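Local coordinates for protein urocanate hydratase (PDB 7NED) that catalyses the hydration of thiourocanate, and probably of urocanate, with NAD+ as cofactor in bacterial ergothioneine breakdown, at residues Gly138-Phe143 against Ile380-Arg385; Phe403-Arg408 against Lys538-Ile543; Ala437-His442 against Leu462-Leu467; Ala458-Leu463 against Val520-Asp525. All coordinates share one frame; numbering follows the deposited sequence.

Contact 1: Gly138-Phe143 against Ile380-Arg385; sequences GTYEIF and IANWIR
Tyr140 of helix 133-150 reaches over to Asn382 and Trp383 of helix 378-390, a buried helix-to-helix contact that joins the Rossmann-like domain to the C-terminal domain of the urocanase fold. The backbones stay well apart: the nearest CA atoms, those of Tyr140 and Trp383, are 9.2 Å from each other, and side chains do all the bridging. With its CG anti to the backbone N (chi1 169°), the Tyr140 ring extends from its helix toward helix 378-390.

The polar part is one hydrogen bond. Tyr140 OH donates to Asn382 OD1 over 2.9 Å, meeting a lone pair in the carbonyl plane with a C=O...donor angle of 145°. Relative to the tyrosine ring, OD1 lies at the edge, near its plane, so the bond runs on from the hydroxyl end of the ring. It gives the tyrosine hydroxyl of this buried side chain an acceptor and leaves the rest of the ring to apolar neighbours.

The aromatic part lies further back along the same ring. Tyr140 and the six-membered ring of Trp383 run antiparallel beside one another, their planes at 43° and their centroids 5.4 Å apart, an oblique aromatic pair. The indole is secured at its other end, where Trp383 NE1 bonds to Ile400 O, while Ala175 and Leu178 of helix 172-178 also pack on Tyr140. The closest carbons of the aromatic pair are Tyr140 CD1 and Trp383 CE3, 3.8 Å apart.

Contact 2: Phe403-Arg408 against Lys538-Ile543; sequences FGHGDR and KDIRWI
His405 offers one face of its imidazole to the methyl end of Ile540. CD1 of Ile540 lies 3.9 Å from the centroid of the His405 ring and 13° off the ring normal, a CH-pi contact almost over the centre. Lys538 comes to the same ring at the edge and near its plane, with its CB 3.5 Å from His405 CD2. The imidazole is bounded on a face and along an edge by side chains from the end of helix 529-538 and the loop after it, and its ND1 is hydrogen-bonded to Thr516 of helix 502-525.

Lys538 carries on past the ring. Its chain bends at chi2 (-74°) and again at chi4, which brings Lys538 NZ back to the main chain of the other segment, where it donates to His405 O over 2.8 Å. The C=O...donor angle is 156°, with the donor tilted from the carbonyl plane. Glu534 forms a salt bridge with the same ammonium, and Asp407 OD1 lies 5.3 Å from Lys538 NZ, not in contact but probably adding to the negative surroundings.

Both segments adjoin helix ends: Gly406, with positive phi, is the N-cap of helix 407-420, and Asp539 closes helix 529-538 in a Schellman motif. A leucine in place of Lys538 would probably leave His405 O without this donor and Glu534 without its ion-pair mate. Arg541 pairs with Glu69 of the second subunit. One side chain serves two chemistries, its methylenes lining the imidazole edge while its charge, probably favoured by the nearby carboxylates, ties that helix end to the turn before helix 407-420.

Contact 3: Ala437-His442 against Leu462-Leu467; sequences AASMTH and LLNAML
Ser439 OG is held by two backbone carbonyls, those of His434 and Asp436, and this turns the hydroxyl back to the residues just before it; chi1 of 68° puts OG between the backbone N and the carbonyl carbon, within reach of both carbonyls. With OG turned that way, CB is the Ser439 atom that meets Asn464, and Asn464 OD1 rests 3.3 Å from Ser439 CB, a van der Waals contact of an oxygen with a methylene. A second touch lies beside it, where Asn464 CB packs 3.5 Å from Ala438 O; the CB atoms of Ala438 and Asn464 are 4.5 Å apart.

These few atoms seat helix 459-469 against the irregular stretch just before the last residues of strand 428-441, a member of the eight-stranded mixed sheet, which also takes in strands 69-74, 77-83 and 91-95. The backbones run close, with the CA atoms of Ala438 and Asn464 only 6.1 Å apart. The amide nitrogen of Asn464 serves a further element, ND2 bonding to Asp515 OD1 of helix 502-525. With alanine in place of Asn464, Asp515 would probably lose this donor and a gap would open beside Ser439 CB. Ala492 of the adjacent strand 490-498 touches the Asn464 side chain and pairs by backbone hydrogen bonds with Ser439.

Contact 4: Ala458-Leu463 against Val520-Asp525; sequences ADWPLL and VLRYAD
Trp460, in the first turn of helix 459-469, and Arg522, near the end of helix 502-525, bring the two backbones to 7.2 Å between their CA atoms. The indole lies between them, and Arg522 crosses one of its faces at about a right angle, in two steps. First the aliphatic part: CG of Arg522 stands over the five-membered ring of Trp460, 3.4 Å from its centroid, a CH-pi contact. Then the chain bends at chi2 (-93°), and the guanidinium comes down flat on the same indole with the planes 26° apart. Arg522 CZ is 4.0 Å from the five-membered ring centroid, an off-centre cation-pi pair, while Trp460 NE1 lies over the middle of the guanidinium. The stack and the bond from Arg522 NH2 to Ser454 OG probably limit how the guanidinium can turn.

At the rim of the indole, Asp525 OD2 sits near the ring plane, 4.0 Å from Trp460 CZ2. Asp525 OD1 forms a salt bridge with Lys77 of the second subunit. Gln74 of that subunit packs on Trp460. The pair bridges two helices at the subunit interface, with Pro461 turned onto strands 428-441 and 490-498 and Leu521 resting on helix 529-538.

Contacts 3 and 4 are neighbours, their centres 6 Å apart: they share Leu462 and Leu463 on helix 459-469, and Thr441 OG1 of contact 3 meets Pro461 CD of contact 4 at 3.3 Å. Contact 2 joins this group through its tail, where Trp542 CB packs 3.5 Å from Leu521 CD2 and Ile540 rests on Val520. All three touch the second subunit. Contact 1 stands apart, yet Ile380 CG1 reaches Phe403 CZ of contact 2 at 3.5 Å. The side chain of Ser439 is about 10 Å from NAD, and that of Trp383 about 12 Å from urocanate.

Contact 1: Gly138-Phe143 against Ile380-Arg385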
# COMPACT_ATOMS: atom_id res chain seq x y z
N GLY A 138 9.60 -17.05 18.07
CA GLY A 138 9.98 -15.65 18.23
C GLY A 138 10.13 -15.27 19.69
O GLY A 138 11.12 -14.69 20.10
N THR A 139 9.14 -15.63 20.49
CA THR A 139 9.19 -15.28 21.91
C THR A 139 10.35 -15.99 22.60
O THR A 139 11.06 -15.41 23.44
CB THR A 139 7.85 -15.65 22.55
OG1 THR A 139 6.80 -15.02 21.79
CG2 THR A 139 7.79 -15.18 24.01
N TYR A 140 10.53 -17.26 22.29
CA TYR A 140 11.65 -18.00 22.84
C TYR A 140 12.99 -17.34 22.44
O TYR A 140 13.89 -17.18 23.28
CB TYR A 140 11.52 -19.45 22.39
CG TYR A 140 12.73 -20.32 22.65
CD1 TYR A 140 13.65 -20.56 21.66
CD2 TYR A 140 12.93 -20.91 23.90
CE1 TYR A 140 14.77 -21.36 21.89
CE2 TYR A 140 14.03 -21.70 24.15
CZ TYR A 140 14.94 -21.94 23.14
OH TYR A 140 16.04 -22.72 23.37
N GLU A 141 13.11 -16.90 21.18
CA GLU A 141 14.32 -16.21 20.75
C GLU A 141 14.48 -14.86 21.46
O GLU A 141 15.60 -14.42 21.71
CB GLU A 141 14.32 -15.99 19.23
CG GLU A 141 14.51 -17.25 18.34
CD GLU A 141 15.70 -18.15 18.74
OE1 GLU A 141 15.56 -19.41 18.70
OE2 GLU A 141 16.76 -17.58 19.11
N ILE A 142 13.38 -14.18 21.77
CA ILE A 142 13.48 -12.98 22.61
C ILE A 142 14.06 -13.34 23.97
O ILE A 142 14.99 -12.68 24.46
CB ILE A 142 12.12 -12.28 22.76
CG1 ILE A 142 11.63 -11.71 21.43
CG2 ILE A 142 12.22 -11.18 23.83
CD1 ILE A 142 10.14 -11.33 21.44
N PHE A 143 13.46 -14.34 24.63
CA PHE A 143 13.94 -14.73 25.95
C PHE A 143 15.40 -15.17 25.89
O PHE A 143 16.21 -14.79 26.76
CB PHE A 143 13.06 -15.84 26.53
CG PHE A 143 11.67 -15.39 26.89
CD1 PHE A 143 11.38 -14.06 27.12
CD2 PHE A 143 10.64 -16.31 27.03
CE1 PHE A 143 10.08 -13.65 27.46
CE2 PHE A 143 9.34 -15.90 27.37
CZ PHE A 143 9.07 -14.56 27.57
N ILE A 380 18.44 -23.78 14.76
CA ILE A 380 17.24 -24.45 14.27
C ILE A 380 17.18 -25.88 14.77
O ILE A 380 16.09 -26.40 15.04
CB ILE A 380 17.12 -24.38 12.73
CG1 ILE A 380 15.69 -24.80 12.33
CG2 ILE A 380 18.10 -25.31 11.99
CD1 ILE A 380 14.58 -23.85 12.82
N ALA A 381 18.34 -26.54 14.89
CA ALA A 381 18.34 -27.93 15.38
C ALA A 381 17.81 -28.02 16.80
O ALA A 381 16.97 -28.87 17.11
CB ALA A 381 19.75 -28.52 15.30
N ASN A 382 18.29 -27.14 17.68
CA ASN A 382 17.73 -27.02 19.02
C ASN A 382 16.23 -26.75 18.98
O ASN A 382 15.45 -27.40 19.68
CB ASN A 382 18.45 -25.91 19.79
CG ASN A 382 17.79 -25.58 21.14
OD1 ASN A 382 17.24 -24.47 21.34
ND2 ASN A 382 17.80 -26.55 22.06
N TRP A 383 15.80 -25.77 18.16
CA TRP A 383 14.40 -25.39 18.17
C TRP A 383 13.51 -26.56 17.73
O TRP A 383 12.48 -26.85 18.36
CB TRP A 383 14.16 -24.16 17.25
CG TRP A 383 12.71 -24.00 17.16
CD1 TRP A 383 11.92 -24.26 16.07
CD2 TRP A 383 11.84 -23.65 18.22
NE1 TRP A 383 10.59 -24.07 16.39
CE2 TRP A 383 10.52 -23.70 17.71
CE3 TRP A 383 12.04 -23.31 19.56
CZ2 TRP A 383 9.42 -23.40 18.49
CZ3 TRP A 383 10.94 -23.00 20.33
CH2 TRP A 383 9.64 -23.06 19.80
N ILE A 384 13.88 -27.25 16.66
CA ILE A 384 13.04 -28.33 16.13
C ILE A 384 12.93 -29.46 17.16
O ILE A 384 11.83 -30.00 17.40
CB ILE A 384 13.59 -28.80 14.77
CG1 ILE A 384 13.35 -27.68 13.71
CG2 ILE A 384 12.96 -30.12 14.32
CD1 ILE A 384 11.83 -27.30 13.50
N ARG A 385 14.04 -29.80 17.81
CA ARG A 385 13.96 -30.82 18.86
C ARG A 385 12.96 -30.41 19.93
O ARG A 385 12.09 -31.20 20.33
CB ARG A 385 15.33 -31.07 19.48
CG ARG A 385 16.25 -31.80 18.52
CD ARG A 385 17.55 -32.31 19.18
NE ARG A 385 18.23 -33.07 18.14
CZ ARG A 385 19.21 -32.57 17.39
NH1 ARG A 385 19.64 -31.34 17.63
NH2 ARG A 385 19.77 -33.30 16.43

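Contact 2: Phe403-Arg408 against Lys538-Ile543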
# COMPACT_ATOMS: atom_id res chain seq x y z
N PHE A 403 14.05 -19.36 9.67
CA PHE A 403 15.05 -19.63 8.68
C PHE A 403 15.34 -18.32 7.95
O PHE A 403 14.47 -17.46 7.82
CB PHE A 403 14.57 -20.69 7.67
CG PHE A 403 14.74 -22.12 8.15
CD1 PHE A 403 15.99 -22.68 8.23
CD2 PHE A 403 13.64 -22.91 8.46
CE1 PHE A 403 16.18 -24.01 8.63
CE2 PHE A 403 13.82 -24.24 8.86
CZ PHE A 403 15.10 -24.78 8.93
N GLY A 404 16.56 -18.20 7.41
CA GLY A 404 16.93 -17.03 6.64
C GLY A 404 17.04 -17.28 5.15
O GLY A 404 16.50 -18.25 4.58
N HIS A 405 17.79 -16.40 4.48
CA HIS A 405 17.83 -16.39 3.03
C HIS A 405 18.51 -17.65 2.50
O HIS A 405 19.62 -17.99 2.92
CB HIS A 405 18.57 -15.14 2.53
CG HIS A 405 18.64 -15.05 1.05
ND1 HIS A 405 17.57 -14.66 0.28
CD2 HIS A 405 19.64 -15.33 0.18
CE1 HIS A 405 17.90 -14.69 -1.00
NE2 HIS A 405 19.16 -15.09 -1.09
N GLY A 406 17.87 -18.30 1.55
CA GLY A 406 18.38 -19.50 0.95
C GLY A 406 17.96 -20.74 1.72
O GLY A 406 17.58 -21.74 1.11
N ASP A 407 17.98 -20.67 3.05
CA ASP A 407 17.50 -21.79 3.85
C ASP A 407 16.00 -22.02 3.67
O ASP A 407 15.56 -23.18 3.54
CB ASP A 407 17.82 -21.56 5.33
CG ASP A 407 19.28 -21.80 5.65
OD1 ASP A 407 20.00 -22.31 4.77
OD2 ASP A 407 19.70 -21.47 6.76
N ARG A 408 15.19 -20.95 3.64
CA ARG A 408 13.77 -21.14 3.38
C ARG A 408 13.58 -21.89 2.08
O ARG A 408 12.79 -22.84 1.99
CB ARG A 408 13.00 -19.81 3.33
CG ARG A 408 12.93 -19.13 4.66
CD ARG A 408 12.00 -17.94 4.68
NE ARG A 408 12.43 -17.00 5.71
CZ ARG A 408 11.81 -15.86 5.96
NH1 ARG A 408 10.72 -15.55 5.26
NH2 ARG A 408 12.28 -15.02 6.88
N LYS A 538 25.55 -14.46 -0.02
CA LYS A 538 24.51 -15.13 -0.80
C LYS A 538 24.36 -14.56 -2.20
O LYS A 538 23.43 -14.94 -2.92
CB LYS A 538 23.16 -15.06 -0.07
CG LYS A 538 23.20 -15.52 1.38
CD LYS A 538 23.32 -17.05 1.47
CE LYS A 538 23.56 -17.52 2.90
NZ LYS A 538 22.31 -17.62 3.65
N ASP A 539 25.26 -13.66 -2.60
CA ASP A 539 25.29 -13.08 -3.94
C ASP A 539 23.96 -12.46 -4.31
O ASP A 539 23.47 -12.57 -5.44
CB ASP A 539 25.73 -14.11 -4.98
CG ASP A 539 27.13 -14.68 -4.68
OD1 ASP A 539 27.32 -15.91 -4.78
OD2 ASP A 539 28.05 -13.87 -4.38
N ILE A 540 23.37 -11.76 -3.34
CA ILE A 540 22.16 -10.99 -3.62
C ILE A 540 22.56 -9.76 -4.42
O ILE A 540 23.56 -9.10 -4.13
CB ILE A 540 21.47 -10.59 -2.31
CG1 ILE A 540 21.25 -11.85 -1.45
CG2 ILE A 540 20.14 -9.86 -2.64
CD1 ILE A 540 20.55 -11.61 -0.06
N ARG A 541 21.79 -9.44 -5.45
CA ARG A 541 22.21 -8.38 -6.37
C ARG A 541 21.72 -7.03 -5.84
O ARG A 541 20.70 -6.48 -6.24
CB ARG A 541 21.72 -8.69 -7.77
CG ARG A 541 22.28 -10.01 -8.26
CD ARG A 541 21.76 -10.41 -9.62
NE ARG A 541 22.18 -9.41 -10.60
CZ ARG A 541 21.74 -9.37 -11.86
NH1 ARG A 541 20.84 -10.25 -12.27
NH2 ARG A 541 22.20 -8.44 -12.68
N TRP A 542 22.47 -6.52 -4.88
CA TRP A 542 22.25 -5.21 -4.30
C TRP A 542 22.84 -4.13 -5.22
O TRP A 542 24.05 -4.10 -5.46
CB TRP A 542 22.91 -5.18 -2.91
CG TRP A 542 22.64 -3.98 -2.07
CD1 TRP A 542 21.67 -3.05 -2.26
CD2 TRP A 542 23.38 -3.58 -0.91
NE1 TRP A 542 21.75 -2.09 -1.28
CE2 TRP A 542 22.80 -2.39 -0.45
CE3 TRP A 542 24.48 -4.12 -0.23
CZ2 TRP A 542 23.28 -1.72 0.67
CZ3 TRP A 542 24.95 -3.46 0.90
CH2 TRP A 542 24.35 -2.28 1.35
N ILE A 543 22.00 -3.24 -5.72
CA ILE A 543 22.47 -2.18 -6.61
C ILE A 543 23.17 -1.08 -5.82
O ILE A 543 22.66 -0.59 -4.80
CB ILE A 543 21.29 -1.61 -7.41
CG1 ILE A 543 20.67 -2.73 -8.24
CG2 ILE A 543 21.76 -0.44 -8.26
CD1 ILE A 543 19.42 -2.29 -9.09

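Contact 3: Ala437-His442 against Leu462-Leu467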
# COMPACT_ATOMS: atom_id res chain seq x y z
N ALA A 437 11.57 -9.42 7.56
CA ALA A 437 12.37 -8.41 6.96
C ALA A 437 11.75 -7.42 5.95
O ALA A 437 11.64 -6.33 6.31
CB ALA A 437 13.69 -8.93 6.50
N ALA A 438 11.32 -7.76 4.77
CA ALA A 438 10.78 -6.61 3.93
C ALA A 438 9.27 -6.46 4.02
O ALA A 438 8.68 -5.79 3.26
CB ALA A 438 11.30 -6.62 2.55
N SER A 439 8.69 -7.05 5.02
CA SER A 439 7.25 -7.16 5.03
C SER A 439 6.42 -6.51 6.09
O SER A 439 5.25 -6.73 6.23
CB SER A 439 6.91 -8.62 4.84
OG SER A 439 7.30 -9.30 5.94
N MET A 440 7.06 -5.60 6.76
CA MET A 440 6.44 -4.89 7.81
C MET A 440 7.03 -3.51 8.12
O MET A 440 8.20 -3.38 8.31
CB MET A 440 6.49 -5.76 9.02
CG MET A 440 6.33 -5.09 10.31
SD MET A 440 4.63 -4.79 10.53
CE MET A 440 4.10 -6.26 11.30
N THR A 441 6.16 -2.56 8.20
CA THR A 441 6.55 -1.22 8.57
C THR A 441 5.67 -0.84 9.74
O THR A 441 4.50 -0.87 9.64
CB THR A 441 6.39 -0.21 7.42
OG1 THR A 441 7.23 -0.55 6.35
CG2 THR A 441 6.67 1.16 7.90
N HIS A 442 6.31 -0.52 10.85
CA HIS A 442 5.68 -0.11 12.06
C HIS A 442 6.70 0.54 12.97
O HIS A 442 7.42 -0.13 13.59
CB HIS A 442 5.10 -1.30 12.77
CG HIS A 442 4.19 -0.96 13.89
ND1 HIS A 442 4.37 0.12 14.69
CD2 HIS A 442 3.10 -1.58 14.37
CE1 HIS A 442 3.45 0.15 15.62
NE2 HIS A 442 2.66 -0.87 15.43
N LEU A 462 4.86 -2.99 0.45
CA LEU A 462 4.24 -2.88 -0.87
C LEU A 462 5.12 -3.53 -1.93
O LEU A 462 4.64 -4.30 -2.77
CB LEU A 462 3.99 -1.40 -1.22
CG LEU A 462 3.19 -0.63 -0.16
CD1 LEU A 462 2.86 0.79 -0.57
CD2 LEU A 462 1.97 -1.44 0.19
N LEU A 463 6.42 -3.20 -1.92
CA LEU A 463 7.36 -3.90 -2.81
C LEU A 463 7.36 -5.41 -2.60
O LEU A 463 7.44 -6.18 -3.56
CB LEU A 463 8.77 -3.34 -2.57
CG LEU A 463 8.90 -1.93 -3.12
CD1 LEU A 463 10.26 -1.34 -2.64
CD2 LEU A 463 8.83 -1.99 -4.65
N ASN A 464 7.33 -5.86 -1.34
CA ASN A 464 7.36 -7.29 -1.05
C ASN A 464 6.16 -7.99 -1.69
O ASN A 464 6.30 -9.01 -2.39
CB ASN A 464 7.40 -7.46 0.48
CG ASN A 464 7.36 -8.91 0.92
OD1 ASN A 464 6.45 -9.31 1.63
ND2 ASN A 464 8.35 -9.68 0.54
N ALA A 465 4.98 -7.40 -1.54
CA ALA A 465 3.77 -7.95 -2.16
C ALA A 465 3.89 -7.98 -3.69
O ALA A 465 3.64 -9.01 -4.32
CB ALA A 465 2.55 -7.13 -1.75
N MET A 466 4.22 -6.83 -4.31
CA MET A 466 4.35 -6.82 -5.76
C MET A 466 5.39 -7.79 -6.28
O MET A 466 5.15 -8.47 -7.28
CB MET A 466 4.63 -5.42 -6.32
CG MET A 466 3.50 -4.43 -6.04
SD MET A 466 3.86 -2.89 -6.90
CE MET A 466 5.09 -2.29 -5.80
N LEU A 467 6.55 -7.85 -5.64
CA LEU A 467 7.57 -8.80 -6.06
C LEU A 467 7.11 -10.24 -5.86
O LEU A 467 7.35 -11.11 -6.71
CB LEU A 467 8.87 -8.53 -5.28
CG LEU A 467 10.10 -9.35 -5.68
CD1 LEU A 467 10.43 -9.17 -7.17
CD2 LEU A 467 11.34 -8.95 -4.84

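Contact 4: Ala458-Leu463 against Val520-Asp525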
# COMPACT_ATOMS: atom_id res chain seq x y z
N ALA A 458 6.80 2.87 4.28
CA ALA A 458 5.96 1.71 3.99
C ALA A 458 6.14 1.21 2.56
O ALA A 458 5.41 0.31 2.15
CB ALA A 458 4.48 2.07 4.22
N ASP A 459 7.07 1.78 1.78
CA ASP A 459 7.36 1.23 0.46
C ASP A 459 7.63 -0.27 0.52
O ASP A 459 7.27 -1.01 -0.40
CB ASP A 459 8.58 1.90 -0.14
CG ASP A 459 8.39 3.42 -0.39
OD1 ASP A 459 7.25 3.88 -0.63
OD2 ASP A 459 9.39 4.13 -0.29
N TRP A 460 8.38 -0.70 1.53
CA TRP A 460 8.95 -2.05 1.51
C TRP A 460 7.91 -3.16 1.49
O TRP A 460 7.98 -4.05 0.61
CB TRP A 460 9.93 -2.18 2.68
CG TRP A 460 11.07 -1.17 2.57
CD1 TRP A 460 11.22 0.00 3.26
CD2 TRP A 460 12.18 -1.26 1.68
NE1 TRP A 460 12.38 0.63 2.88
CE2 TRP A 460 12.99 -0.13 1.91
CE3 TRP A 460 12.61 -2.22 0.75
CZ2 TRP A 460 14.19 0.08 1.23
CZ3 TRP A 460 13.81 -2.02 0.08
CH2 TRP A 460 14.59 -0.87 0.33
N PRO A 461 6.92 -3.19 2.40
CA PRO A 461 5.91 -4.26 2.27
C PRO A 461 5.14 -4.20 0.98
O PRO A 461 4.78 -5.26 0.45
CB PRO A 461 5.00 -4.05 3.51
CG PRO A 461 5.30 -2.61 3.99
CD PRO A 461 6.77 -2.43 3.65
N LEU A 462 4.86 -2.99 0.45
CA LEU A 462 4.24 -2.88 -0.87
C LEU A 462 5.12 -3.53 -1.93
O LEU A 462 4.64 -4.30 -2.77
CB LEU A 462 3.99 -1.40 -1.22
CG LEU A 462 3.19 -0.63 -0.16
CD1 LEU A 462 2.86 0.79 -0.57
CD2 LEU A 462 1.97 -1.44 0.19
N LEU A 463 6.42 -3.20 -1.92
CA LEU A 463 7.36 -3.90 -2.81
C LEU A 463 7.36 -5.41 -2.60
O LEU A 463 7.44 -6.18 -3.56
CB LEU A 463 8.77 -3.34 -2.57
CG LEU A 463 8.90 -1.93 -3.12
CD1 LEU A 463 10.26 -1.34 -2.64
CD2 LEU A 463 8.83 -1.99 -4.65
N VAL A 520 16.68 -8.93 3.05
CA VAL A 520 18.09 -8.57 3.30
C VAL A 520 18.38 -7.19 2.75
O VAL A 520 19.03 -6.37 3.40
CB VAL A 520 19.05 -9.60 2.69
CG1 VAL A 520 20.50 -9.14 2.96
CG2 VAL A 520 18.78 -10.97 3.31
N LEU A 521 17.93 -6.91 1.53
CA LEU A 521 18.28 -5.62 0.95
C LEU A 521 17.63 -4.47 1.69
O LEU A 521 18.20 -3.38 1.74
CB LEU A 521 17.91 -5.55 -0.54
CG LEU A 521 18.66 -6.45 -1.50
CD1 LEU A 521 18.49 -5.99 -2.93
CD2 LEU A 521 20.16 -6.42 -1.13
N ARG A 522 16.45 -4.69 2.28
CA ARG A 522 15.82 -3.60 3.03
C ARG A 522 16.70 -3.17 4.21
O ARG A 522 16.83 -1.97 4.49
CB ARG A 522 14.43 -4.02 3.52
CG ARG A 522 13.62 -2.90 4.11
CD ARG A 522 13.80 -2.80 5.64
NE ARG A 522 13.10 -1.62 6.10
CZ ARG A 522 13.62 -0.40 6.07
NH1 ARG A 522 14.85 -0.21 5.61
NH2 ARG A 522 12.89 0.64 6.48
N TYR A 523 17.26 -4.14 4.94
CA TYR A 523 18.16 -3.82 6.04
C TYR A 523 19.53 -3.39 5.53
O TYR A 523 20.16 -2.52 6.12
CB TYR A 523 18.25 -5.01 7.04
CG TYR A 523 16.98 -5.01 7.85
CD1 TYR A 523 16.90 -4.26 9.01
CD2 TYR A 523 15.81 -5.60 7.35
CE1 TYR A 523 15.70 -4.15 9.71
CE2 TYR A 523 14.61 -5.49 8.04
CZ TYR A 523 14.56 -4.76 9.21
OH TYR A 523 13.39 -4.64 9.94
N ALA A 524 19.99 -3.96 4.41
CA ALA A 524 21.23 -3.47 3.83
C ALA A 524 21.12 -2.00 3.46
O ALA A 524 22.02 -1.20 3.77
CB ALA A 524 21.60 -4.30 2.60
N ASP A 525 19.99 -1.61 2.85
CA ASP A 525 19.77 -0.22 2.49
C ASP A 525 19.82 0.68 3.71
O ASP A 525 20.25 1.83 3.61
CB ASP A 525 18.42 -0.05 1.81
CG ASP A 525 18.18 1.37 1.37
OD1 ASP A 525 18.73 1.73 0.30
OD2 ASP A 525 17.48 2.13 2.11